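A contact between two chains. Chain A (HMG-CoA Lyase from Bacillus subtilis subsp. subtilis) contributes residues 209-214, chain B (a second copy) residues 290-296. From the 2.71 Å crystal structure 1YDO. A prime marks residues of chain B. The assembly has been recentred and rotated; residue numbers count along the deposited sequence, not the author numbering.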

# COMPACT_ATOMS: atom_id res chain seq x y z
N HIS A 209 -8.82 2.09 -5.61
CA HIS A 209 -7.82 2.99 -6.19
C HIS A 209 -6.86 3.36 -5.06
O HIS A 209 -7.28 3.99 -4.09
CB HIS A 209 -8.49 4.25 -6.74
CG HIS A 209 -9.07 4.08 -8.11
ND1 HIS A 209 -9.82 5.06 -8.73
CD2 HIS A 209 -9.02 3.04 -8.98
CE1 HIS A 209 -10.20 4.63 -9.92
NE2 HIS A 209 -9.73 3.41 -10.09
N ASP A 210 -5.58 3.00 -5.15
CA ASP A 210 -4.73 3.39 -4.04
C ASP A 210 -4.08 4.75 -4.24
O ASP A 210 -2.87 4.90 -4.11
CB ASP A 210 -3.67 2.33 -3.71
CG ASP A 210 -2.64 2.17 -4.79
OD1 ASP A 210 -3.05 2.09 -5.96
OD2 ASP A 210 -1.43 2.11 -4.47
N THR A 211 -4.92 5.73 -4.56
CA THR A 211 -4.46 7.09 -4.72
C THR A 211 -3.89 7.50 -3.36
O THR A 211 -3.00 8.33 -3.28
CB THR A 211 -5.61 8.01 -5.08
OG1 THR A 211 -6.16 7.62 -6.34
CG2 THR A 211 -5.14 9.44 -5.16
N ARG A 212 -4.41 6.91 -2.29
CA ARG A 212 -3.92 7.20 -0.95
C ARG A 212 -3.12 6.02 -0.41
O ARG A 212 -2.78 5.96 0.77
CB ARG A 212 -5.09 7.51 -0.02
CG ARG A 212 -5.32 8.99 0.21
CD ARG A 212 -5.58 9.76 -1.08
NE ARG A 212 -5.67 11.20 -0.83
CZ ARG A 212 -6.76 11.81 -0.36
NH1 ARG A 212 -7.85 11.11 -0.09
NH2 ARG A 212 -6.74 13.11 -0.14
N GLY A 213 -2.81 5.09 -1.30
CA GLY A 213 -2.05 3.91 -0.94
C GLY A 213 -2.72 3.05 0.11
O GLY A 213 -2.04 2.47 0.94
N THR A 214 -4.05 2.94 0.07
CA THR A 214 -4.74 2.13 1.07
C THR A 214 -5.46 0.97 0.44
O THR A 214 -6.16 0.23 1.11
CB THR A 214 -5.74 2.98 1.91
OG1 THR A 214 -6.59 3.72 1.03
CG2 THR A 214 -5.01 3.96 2.81
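Chain B (290-296) SRNLQVF

The contact between these two copies of HMG-CoA lyase illustrates a general principle of small interfaces: the start of a helix can dock on an irregular loop without one direct hydrogen bond, provided that side chains pack closely and water serves the polar backbone atoms. Chain A offers residues 209-214, a segment with no regular helix or strand, folded tightly on itself by the hydrogen bond from Gly213 N to Asp210 O at 2.8 Å. Chain B sets the beginning of a helix against it, and from Arg291′ to Phe296′ the helix climbs away from Gly213. No crossing angle applies, because only one partner has a regular axis, and the backbones come nearest where the CA atoms of Arg212 and Arg291′ stand 5.5 Å apart.

Ser290′ precedes the helix and does not touch chain A. With phi/psi of -47/128 and chi1 in the t rotamer, it occupies the N-cap position, where its OG accepts a hydrogen bond from Leu293′ N at 3.1 Å. Its carbonyl O also receives Gln294′ NE2 at 3.3 Å. Both bonds lie within chain B and tie the start of the helix together beside the contact.

Arg291′ opens the helix at -76/-50 and points its CA-to-CB bond toward chain A. Its CB lies 3.8 Å from Thr211 O and 4.0 Å from Arg212 C, so the root of the side chain rests on the loop backbone. Farther along, CG packs 3.8 Å from Gly213 CA. Glycine suits this spot twice over: its phi of 61° is favourable for glycine, and an ideally placed CB would fall 2.8 Å from Arg291′ CG, a clash. The chain then extends to bring NH2 within 3.7 Å of Asp210 OD2. This is a long salt bridge, with the oxygen well out of the guanidinium plane; the attraction is one of charge, and no N-H is aimed at the carboxylate.

At Asn292′ the CA-to-CB bond points sideways, yet the end of the side chain comes nearer and packs beside the aliphatic part of Arg212. Leu293′, the next residue, is out of reach. Gln294′ starts toward chain A, but its m, m side chain leads away, consistent with its bond back to Ser290′ O.

One turn after Arg291′, Val295′ returns to the contact, its N bonded to Arg291′ O at 3.2 Å. Its CA-to-CB bond points toward chain A. In the t rotamer, CG2 lies 3.6 Å from Thr211 O and 3.9 Å from Thr211 CG2, and both methyls approach Arg212 NE, CG1 at 3.8 Å and CG2 at 3.9 Å. Arg212 starts away from chain B, but its end swings back to make this approach. Phe296′, bonded through its N to Asn292′ O at 2.7 Å, continues the helix beyond reach.

A single water completes the join, donating to Thr211 O at 2.8 Å and to Arg291′ O at 3.2 Å, and so links two carbonyls that could not bond to each other.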

# COMPACT_ATOMS: atom_id res chain seq x y z
N SER B 290 6.09 8.20 -1.22
CA SER B 290 4.87 8.58 -0.51
C SER B 290 3.70 8.90 -1.44
O SER B 290 3.84 9.72 -2.34
CB SER B 290 5.14 9.80 0.36
OG SER B 290 3.93 10.26 0.94
N ARG B 291 2.55 8.26 -1.20
CA ARG B 291 1.37 8.49 -2.02
C ARG B 291 0.71 9.81 -1.69
O ARG B 291 0.41 10.60 -2.58
CB ARG B 291 0.35 7.38 -1.84
CG ARG B 291 0.84 5.99 -2.18
CD ARG B 291 1.20 5.85 -3.64
NE ARG B 291 1.42 4.43 -3.98
CZ ARG B 291 1.97 3.99 -5.11
NH1 ARG B 291 2.36 4.86 -6.03
NH2 ARG B 291 2.12 2.69 -5.32
N ASN B 292 0.47 10.07 -0.41
CA ASN B 292 -0.16 11.34 -0.04
C ASN B 292 0.72 12.53 -0.37
O ASN B 292 0.21 13.62 -0.61
CB ASN B 292 -0.52 11.37 1.44
CG ASN B 292 -1.78 10.60 1.74
OD1 ASN B 292 -1.75 9.39 1.88
ND2 ASN B 292 -2.90 11.31 1.83
N LEU B 293 2.03 12.34 -0.39
CA LEU B 293 2.88 13.46 -0.73
C LEU B 293 2.55 13.88 -2.16
O LEU B 293 2.45 15.07 -2.45
CB LEU B 293 4.37 13.08 -0.62
CG LEU B 293 5.35 14.19 -1.02
CD1 LEU B 293 5.20 15.41 -0.10
CD2 LEU B 293 6.77 13.65 -0.96
N GLN B 294 2.36 12.91 -3.05
CA GLN B 294 2.05 13.23 -4.44
C GLN B 294 0.73 13.99 -4.49
O GLN B 294 0.62 15.00 -5.18
CB GLN B 294 1.96 11.96 -5.28
CG GLN B 294 3.19 11.09 -5.19
CD GLN B 294 4.47 11.88 -5.36
OE1 GLN B 294 4.66 12.54 -6.38
NE2 GLN B 294 5.35 11.82 -4.37
N VAL B 295 -0.26 13.49 -3.75
CA VAL B 295 -1.57 14.12 -3.69
C VAL B 295 -1.44 15.53 -3.15
O VAL B 295 -2.08 16.47 -3.63
CB VAL B 295 -2.52 13.33 -2.78
CG1 VAL B 295 -3.88 14.03 -2.69
CG2 VAL B 295 -2.69 11.92 -3.31
N PHE B 296 -0.59 15.69 -2.15
CA PHE B 296 -0.36 16.99 -1.55
C PHE B 296 0.16 17.98 -2.60
O PHE B 296 -0.32 19.11 -2.70
CB PHE B 296 0.65 16.86 -0.42
CG PHE B 296 0.88 18.12 0.33
CD1 PHE B 296 -0.14 18.71 1.07
CD2 PHE B 296 2.14 18.72 0.33
CE1 PHE B 296 0.08 19.88 1.79
CE2 PHE B 296 2.37 19.89 1.05
CZ PHE B 296 1.34 20.47 1.78
O HOH W 1 -0.75 8.63 -4.86